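Local structure of Lys-gingipain W83 (Porphyromonas gingivalis, 6I9A) at residues Y179-Q182 with E183-Y186; A142-P145 with D146-Y149; T101-Y104 with Y105-V108; I63-K66 with Y67-L71. The protein cleaves proteins after lysine as a cysteine endopeptidase of family C25, here as the catalytic part of a secreted protein that may act as a virulence factor. All coordinates share one frame; numbering follows the deposited sequence.

Contact 1: Y179-Q182 with E183-Y186; sequences YYNQ and EHGY
A 3-10 turn in the loop that follows helix 163-178 is folded around Asn181, whose backbone and side-chain oxygens both take bonds from the residues ahead. His184 N and Tyr186 N reach Asn181 O from opposite faces of its carbonyl plane, each at 3.1 Å. Asn181 chi1 of 60° sets CG between the backbone N and the carbonyl carbon, turning OD1 toward His184. There Asn181 OD1 accepts the N-H of His184 ND1 at 2.9 Å, in the plane of the imidazole, and a weak second bond from His184 N. The ND1 bond helps set the rotation of the imidazole, and Tyr179 CA sits over its face, 4.0 Å from the ring centroid. The Tyr179 ring turns its edge to the same imidazole in an offset edge-to-face pair, planes at 75°. Gly185 N, at a residue of positive phi, closes the turn on Gln182 O at 2.9 Å. Tyr180 and Tyr186 run side by side with oblique rings, Tyr180 CD1 lying 3.9 Å from Tyr186 CZ. Both tyrosines pack on Val153 of strand 152-157, while Tyr179 OH bonds to Asp314, a sodium ligand. The turn thus follows the helix that joins strand 152-157 to its parallel neighbour, strand 188-192.

Contact 2: A142-P145 with D146-Y149; sequences ATMP and DKSY
Lys147 NZ donates to Met144 O at 2.8 Å, lying in the carbonyl plane, and more weakly to Ala142 O at 3.3 Å. Both carbonyls lie just past helix 126-141, which ends in a Schellman motif with Ala142, at positive phi, as its C-prime residue. Lying just past the helix C terminus, the ammonium may also be eased by the partial negative charge there. The lysine chain is extended until its last torsion, chi4 65°, which swings NZ back onto the two oxygens. On the second half of the turn, Asp146 OD1 accepts from Ser148 OG through its syn lone pair and takes a weak bond from Ser148 N, at the start of the 3-10 segment 147-149. A water spans the bend, donating to Pro145 O at 2.8 Å and accepting from Lys147 N at 2.9 Å. Met144 crosses the lysine at about a right angle: its CG and SD both lie against Lys147 CG, CG at 3.8 Å. Met144 also meets Tyr149, whose hydroxyl bonds to Tyr241 O in the loop before strand 242-247. Met144 CG meets this ring at its edge, 4.1 Å from Tyr149 CE1, and the terminal methyl, Met144 CE, stops 4.0 Å from Tyr149 OH.

Contact 3: T101-Y104 with Y105-V108; sequences TDLY and YSAV
Leu103 O is gripped by two neighbouring residues. Ser106 OG donates to Leu103 O at 2.8 Å, tilted modestly from the carbonyl plane, while Ala107 N comes in at 2.9 Å nearly along the C=O axis; Ser106 N adds a weak bond to the same oxygen. The serine hydroxyl gets there because chi1 of 75° sets OG between the backbone N and the carbonyl carbon, turned back over the preceding turn. At the start of this short, weakly bonded helix, Thr101 OG1 accepts from Leu103 N at 2.9 Å, an almost straight capping bond, and itself is tied to Glu355 O. Tyr105 N bonds to Asp102 O at 3.1 Å, and the tyrosine ring lies beside the aspartate: Asp102 OD1 lies at the ring edge, in its plane, 3.6 Å from Tyr105 CE2. The carboxylate is chiefly held by a salt bridge from OD1 to Arg120, and Tyr105 OH bonds to Gly91 N. Ala107 CB has Leu103 CG at 4.2 Å and Tyr104 CD2 at 4.3 Å, both to one side. A water clips the helix exit by donating to both Tyr104 O and Ala107 O, the latter at 2.6 Å. Just beyond, Val108 N bonds to OE2 of Glu115, a ligand of the calcium ion that Asp109 and Asp111 also bind. The polar bonds thus fix the backbone directly ahead of a calcium-binding loop, consistent with a rigid lead into that metal site.

Contact 4: I63-K66 with Y67-L71; sequences IHKK and YNDGL
Residues 63-71 form regular alpha-helix, with Tyr67 N, Asn68 N, Asp69 N and Gly70 N donating to Ile63 O, His64 O, Lys65 O and Lys66 O respectively, each four residues back. On the outer side, Lys65 and Asp69 form a salt bridge of 2.8 Å from Lys65 NZ to Asp69 OD2, which offers its syn lone pair. The lysine lies extended with CG anti to its N (chi1 178°) and bends only at chi4, -52°, which curls the ammonium group in toward the carboxylate. Its aliphatic part also lines the acid, Lys65 CG being 3.5 Å from Asp69 OD2. Just before Asp69, Asn68 leans back on the helix, with CG 3.4 Å from His64 O. Lys66 is bent at chi2 and leads its NZ away to Asp43 of strand 40-46. Tyr67, whose CB rests 3.6 Å from Ile63 O, packs its side chain against Glu115 and Met116, beside the loop that binds calcium through Asp109, Asp111, Phe113 and Glu115. Ile63 faces Leu17 and Val19 of strand 14-20. An exposed i to i+4 lysine-aspartate pair on one flank and apolar groups on the other mark an amphipathic helix laid on a parallel sheet, here the helical arm of the beta-alpha-beta crossover from strand 40-46 to strand 79-83.

How the contacts relate
The four contacts follow one another along the chain without nesting or crossing, each closing only its own turn. Contact 4 comes first, within helix 56-72, and contact 3 follows after strand 79-83; their centres are 13 Å apart and they touch, a probable hydrogen bond from His64 NE2 to Tyr104 O (2.8 Å) joining the two helices beside the four-stranded parallel sheet. Contact 2 then links helix 126-141 to strand 152-157, and contact 1 links helix 163-178 to strand 188-192, both at the six-stranded sheet. These two do not touch, their nearest atoms about 7 Å apart, and they lie across the chain's centre from contacts 3 and 4.

Contact 1: Y179-Q182 with E183-Y186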
# COMPACT_ATOMS: atom_id res chain seq x y z
N TYR A 179 2.52 5.21 -18.73
CA TYR A 179 2.15 3.97 -18.03
C TYR A 179 0.68 3.57 -18.19
O TYR A 179 0.42 2.41 -18.48
CB TYR A 179 2.46 4.15 -16.53
CG TYR A 179 3.91 4.56 -16.31
CD1 TYR A 179 4.96 3.73 -16.71
CD2 TYR A 179 4.23 5.79 -15.73
CE1 TYR A 179 6.28 4.10 -16.53
CE2 TYR A 179 5.56 6.17 -15.54
CZ TYR A 179 6.57 5.32 -15.96
OH TYR A 179 7.90 5.68 -15.82
N TYR A 180 -0.25 4.48 -17.91
CA TYR A 180 -1.69 4.14 -17.95
C TYR A 180 -2.19 4.26 -19.37
O TYR A 180 -2.75 5.27 -19.79
CB TYR A 180 -2.46 5.05 -16.97
CG TYR A 180 -2.02 4.82 -15.54
CD1 TYR A 180 -2.34 3.65 -14.87
CD2 TYR A 180 -1.32 5.80 -14.84
CE1 TYR A 180 -1.91 3.41 -13.56
CE2 TYR A 180 -0.89 5.58 -13.53
CZ TYR A 180 -1.18 4.39 -12.90
OH TYR A 180 -0.74 4.12 -11.61
N ASN A 181 -1.88 3.20 -20.12
CA ASN A 181 -2.16 3.19 -21.55
C ASN A 181 -2.27 1.77 -22.09
O ASN A 181 -1.98 0.80 -21.39
CB ASN A 181 -1.08 4.03 -22.31
CG ASN A 181 0.30 3.49 -22.13
OD1 ASN A 181 0.57 2.28 -22.19
ND2 ASN A 181 1.25 4.39 -21.88
N GLN A 182 -2.70 1.66 -23.35
CA GLN A 182 -2.96 0.35 -23.94
C GLN A 182 -1.68 -0.47 -24.07
O GLN A 182 -1.72 -1.71 -23.94
CB GLN A 182 -3.65 0.48 -25.30
CG GLN A 182 -4.02 -0.90 -25.93
CD GLN A 182 -4.93 -1.79 -25.06
OE1 GLN A 182 -6.17 -1.68 -25.11
NE2 GLN A 182 -4.35 -2.72 -24.27
N GLU A 183 -0.53 0.19 -24.25
CA GLU A 183 0.75 -0.51 -24.41
C GLU A 183 1.16 -1.21 -23.12
O GLU A 183 1.95 -2.17 -23.16
CB GLU A 183 1.85 0.49 -24.86
CG GLU A 183 1.58 1.05 -26.27
CD GLU A 183 0.52 2.15 -26.46
OE1 GLU A 183 -0.13 2.63 -25.49
OE2 GLU A 183 0.36 2.57 -27.63
N HIS A 184 0.58 -0.80 -21.97
CA HIS A 184 0.81 -1.47 -20.68
C HIS A 184 -0.36 -2.36 -20.28
O HIS A 184 -0.38 -2.89 -19.18
CB HIS A 184 1.09 -0.43 -19.57
CG HIS A 184 2.45 0.18 -19.72
ND1 HIS A 184 2.71 1.11 -20.70
CD2 HIS A 184 3.60 -0.07 -19.03
CE1 HIS A 184 4.01 1.42 -20.58
NE2 HIS A 184 4.56 0.75 -19.59
N GLY A 185 -1.29 -2.57 -21.20
CA GLY A 185 -2.43 -3.47 -20.97
C GLY A 185 -3.71 -2.85 -20.49
O GLY A 185 -4.67 -3.59 -20.26
N TYR A 186 -3.78 -1.53 -20.35
CA TYR A 186 -5.01 -0.89 -19.90
C TYR A 186 -5.93 -0.64 -21.06
O TYR A 186 -5.56 0.10 -22.00
CB TYR A 186 -4.71 0.43 -19.17
CG TYR A 186 -3.99 0.17 -17.86
CD1 TYR A 186 -4.70 -0.16 -16.71
CD2 TYR A 186 -2.61 0.33 -17.76
CE1 TYR A 186 -4.04 -0.39 -15.49
CE2 TYR A 186 -1.96 0.13 -16.55
CZ TYR A 186 -2.68 -0.19 -15.41
OH TYR A 186 -2.01 -0.37 -14.22

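Contact 2: A142-P145 with D146-Y149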
# COMPACT_ATOMS: atom_id res chain seq x y z
N ALA A 142 -6.98 -12.99 -5.76
CA ALA A 142 -7.52 -12.89 -7.13
C ALA A 142 -8.70 -13.82 -7.35
O ALA A 142 -8.78 -14.52 -8.35
CB ALA A 142 -6.43 -13.13 -8.17
N THR A 143 -9.67 -13.72 -6.42
CA THR A 143 -10.89 -14.55 -6.50
C THR A 143 -12.05 -13.76 -7.09
O THR A 143 -13.19 -14.25 -7.08
CB THR A 143 -11.25 -15.06 -5.09
OG1 THR A 143 -11.42 -13.92 -4.26
CG2 THR A 143 -10.23 -16.03 -4.55
N MET A 144 -11.79 -12.56 -7.66
CA MET A 144 -12.89 -11.80 -8.25
C MET A 144 -13.39 -12.47 -9.52
O MET A 144 -12.58 -12.99 -10.32
CB MET A 144 -12.43 -10.34 -8.53
CG MET A 144 -11.36 -10.20 -9.60
SD MET A 144 -9.65 -10.64 -9.10
CE MET A 144 -9.18 -9.26 -8.04
N PRO A 145 -14.73 -12.41 -9.77
CA PRO A 145 -15.29 -13.01 -11.03
C PRO A 145 -15.14 -12.14 -12.30
O PRO A 145 -15.36 -12.65 -13.42
CB PRO A 145 -16.77 -13.18 -10.71
CG PRO A 145 -17.08 -12.09 -9.72
CD PRO A 145 -15.80 -11.96 -8.86
N ASP A 146 -14.84 -10.84 -12.16
CA ASP A 146 -14.62 -9.97 -13.34
C ASP A 146 -13.19 -9.42 -13.23
O ASP A 146 -13.05 -8.21 -12.96
CB ASP A 146 -15.69 -8.83 -13.50
CG ASP A 146 -15.41 -7.92 -14.71
OD1 ASP A 146 -14.66 -8.34 -15.59
OD2 ASP A 146 -15.97 -6.76 -14.76
N LYS A 147 -12.19 -10.19 -13.73
CA LYS A 147 -10.77 -9.67 -13.69
C LYS A 147 -10.55 -8.56 -14.71
O LYS A 147 -9.56 -7.83 -14.58
CB LYS A 147 -9.76 -10.82 -13.86
CG LYS A 147 -9.94 -11.82 -12.70
CD LYS A 147 -9.06 -13.01 -12.85
CE LYS A 147 -9.04 -13.85 -11.58
NZ LYS A 147 -10.37 -14.48 -11.22
N SER A 148 -11.45 -8.40 -15.69
CA SER A 148 -11.25 -7.33 -16.68
C SER A 148 -11.23 -5.92 -16.04
O SER A 148 -10.67 -5.01 -16.64
CB SER A 148 -12.31 -7.39 -17.77
OG SER A 148 -13.54 -6.88 -17.32
N TYR A 149 -11.81 -5.76 -14.85
CA TYR A 149 -11.81 -4.43 -14.20
C TYR A 149 -10.36 -4.01 -13.92
O TYR A 149 -10.09 -2.82 -13.76
CB TYR A 149 -12.70 -4.39 -12.96
CG TYR A 149 -11.99 -4.64 -11.64
CD1 TYR A 149 -11.67 -5.94 -11.23
CD2 TYR A 149 -11.63 -3.59 -10.81
CE1 TYR A 149 -11.02 -6.17 -10.04
CE2 TYR A 149 -10.97 -3.81 -9.62
CZ TYR A 149 -10.67 -5.10 -9.22
OH TYR A 149 -10.01 -5.38 -8.05
O HOH W 1 -12.91 -12.82 -14.72

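Contact 3: T101-Y104 with Y105-V108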
# COMPACT_ATOMS: atom_id res chain seq x y z
N THR A 101 -0.45 12.38 12.70
CA THR A 101 0.45 11.58 11.89
C THR A 101 0.78 10.31 12.63
O THR A 101 0.83 10.26 13.87
CB THR A 101 1.78 12.33 11.55
OG1 THR A 101 2.58 11.58 10.63
CG2 THR A 101 2.64 12.67 12.77
N ASP A 102 1.08 9.30 11.81
CA ASP A 102 1.61 8.01 12.27
C ASP A 102 3.12 7.94 12.03
O ASP A 102 3.75 6.93 12.35
CB ASP A 102 0.94 6.83 11.54
CG ASP A 102 -0.46 6.56 12.01
OD1 ASP A 102 -0.77 6.94 13.16
OD2 ASP A 102 -1.26 5.95 11.22
N LEU A 103 3.73 9.02 11.49
CA LEU A 103 5.15 8.94 11.13
C LEU A 103 6.02 8.52 12.30
O LEU A 103 6.99 7.76 12.08
CB LEU A 103 5.63 10.33 10.65
CG LEU A 103 7.13 10.38 10.26
CD1 LEU A 103 7.48 9.44 9.12
CD2 LEU A 103 7.54 11.79 9.93
N TYR A 104 5.74 9.04 13.50
CA TYR A 104 6.69 8.82 14.60
C TYR A 104 6.59 7.41 15.22
O TYR A 104 7.49 7.03 15.95
CB TYR A 104 6.56 9.94 15.61
CG TYR A 104 7.01 11.22 14.92
CD1 TYR A 104 6.08 12.21 14.58
CD2 TYR A 104 8.33 11.38 14.51
CE1 TYR A 104 6.46 13.34 13.86
CE2 TYR A 104 8.72 12.50 13.79
CZ TYR A 104 7.78 13.48 13.47
OH TYR A 104 8.16 14.56 12.70
N TYR A 105 5.60 6.63 14.83
CA TYR A 105 5.66 5.20 15.16
C TYR A 105 6.73 4.51 14.31
O TYR A 105 7.41 3.60 14.79
CB TYR A 105 4.32 4.51 14.90
CG TYR A 105 3.20 4.98 15.82
CD1 TYR A 105 3.36 4.97 17.21
CD2 TYR A 105 1.99 5.44 15.30
CE1 TYR A 105 2.34 5.42 18.06
CE2 TYR A 105 0.97 5.90 16.13
CZ TYR A 105 1.14 5.88 17.51
OH TYR A 105 0.15 6.34 18.34
N SER A 106 6.87 4.94 13.05
CA SER A 106 7.76 4.35 12.02
C SER A 106 9.16 4.94 12.03
O SER A 106 10.10 4.25 11.59
CB SER A 106 7.14 4.53 10.62
OG SER A 106 7.21 5.83 10.06
N ALA A 107 9.33 6.16 12.48
CA ALA A 107 10.59 6.88 12.43
C ALA A 107 11.29 6.61 13.73
O ALA A 107 10.97 7.20 14.76
CB ALA A 107 10.33 8.38 12.21
N VAL A 108 12.24 5.68 13.69
CA VAL A 108 12.85 5.18 14.93
C VAL A 108 14.14 5.92 15.28
O VAL A 108 14.33 6.33 16.44
CB VAL A 108 13.09 3.66 14.84
CG1 VAL A 108 13.70 3.12 16.14
CG2 VAL A 108 11.80 2.92 14.51
O HOH W 2 9.92 8.95 16.39

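Contact 4: I63-K66 with Y67-L71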
# COMPACT_ATOMS: atom_id res chain seq x y z
N ILE A 63 7.06 -0.16 19.77
CA ILE A 63 7.39 -0.37 18.36
C ILE A 63 8.87 -0.11 18.09
O ILE A 63 9.54 -0.86 17.37
CB ILE A 63 6.50 0.52 17.49
CG1 ILE A 63 5.02 0.02 17.57
CG2 ILE A 63 7.02 0.57 16.05
CD1 ILE A 63 4.04 1.06 16.99
N HIS A 64 9.38 1.01 18.67
CA HIS A 64 10.79 1.35 18.44
C HIS A 64 11.72 0.25 18.95
O HIS A 64 12.71 -0.09 18.31
CB HIS A 64 11.12 2.70 19.07
CG HIS A 64 10.52 3.87 18.36
ND1 HIS A 64 10.98 5.14 18.62
CD2 HIS A 64 9.59 3.93 17.37
CE1 HIS A 64 10.28 5.97 17.84
NE2 HIS A 64 9.42 5.28 17.08
N LYS A 65 11.38 -0.31 20.14
CA LYS A 65 12.21 -1.37 20.70
C LYS A 65 12.12 -2.63 19.82
O LYS A 65 13.14 -3.26 19.56
CB LYS A 65 11.79 -1.64 22.14
CG LYS A 65 12.58 -2.76 22.80
CD LYS A 65 12.15 -2.97 24.25
CE LYS A 65 13.21 -3.68 25.09
NZ LYS A 65 13.69 -4.95 24.48
N LYS A 66 10.93 -2.96 19.33
CA LYS A 66 10.81 -4.09 18.42
C LYS A 66 11.66 -3.90 17.17
O LYS A 66 12.30 -4.83 16.71
CB LYS A 66 9.36 -4.32 17.99
CG LYS A 66 8.50 -5.03 19.00
CD LYS A 66 8.92 -6.51 19.07
CE LYS A 66 8.13 -7.32 20.07
NZ LYS A 66 8.40 -8.77 19.82
N TYR A 67 11.63 -2.68 16.58
CA TYR A 67 12.44 -2.46 15.39
C TYR A 67 13.93 -2.61 15.74
O TYR A 67 14.67 -3.28 15.01
CB TYR A 67 12.16 -1.04 14.84
CG TYR A 67 13.05 -0.80 13.66
CD1 TYR A 67 14.27 -0.16 13.81
CD2 TYR A 67 12.73 -1.31 12.38
CE1 TYR A 67 15.18 -0.07 12.76
CE2 TYR A 67 13.63 -1.24 11.33
CZ TYR A 67 14.85 -0.60 11.51
OH TYR A 67 15.75 -0.49 10.47
N ASN A 68 14.39 -1.90 16.79
CA ASN A 68 15.82 -1.94 17.12
C ASN A 68 16.30 -3.34 17.48
O ASN A 68 17.38 -3.73 17.05
CB ASN A 68 16.07 -0.96 18.25
CG ASN A 68 16.02 0.49 17.79
OD1 ASN A 68 16.42 0.82 16.67
ND2 ASN A 68 15.57 1.37 18.66
N ASP A 69 15.47 -4.08 18.23
CA ASP A 69 15.84 -5.46 18.58
C ASP A 69 15.85 -6.33 17.33
O ASP A 69 16.77 -7.13 17.14
CB ASP A 69 14.87 -6.05 19.61
CG ASP A 69 14.99 -5.49 21.01
OD1 ASP A 69 16.00 -4.80 21.29
OD2 ASP A 69 14.07 -5.74 21.83
N GLY A 70 14.89 -6.13 16.43
CA GLY A 70 14.89 -6.94 15.22
C GLY A 70 16.08 -6.64 14.34
O GLY A 70 16.75 -7.54 13.80
N LEU A 71 16.39 -5.35 14.17
CA LEU A 71 17.56 -4.97 13.35
C LEU A 71 18.88 -5.58 13.91
O LEU A 71 19.69 -6.12 13.15
CB LEU A 71 17.66 -3.45 13.34
CG LEU A 71 18.80 -2.90 12.48
CD1 LEU A 71 18.53 -3.18 10.99
CD2 LEU A 71 18.97 -1.40 12.74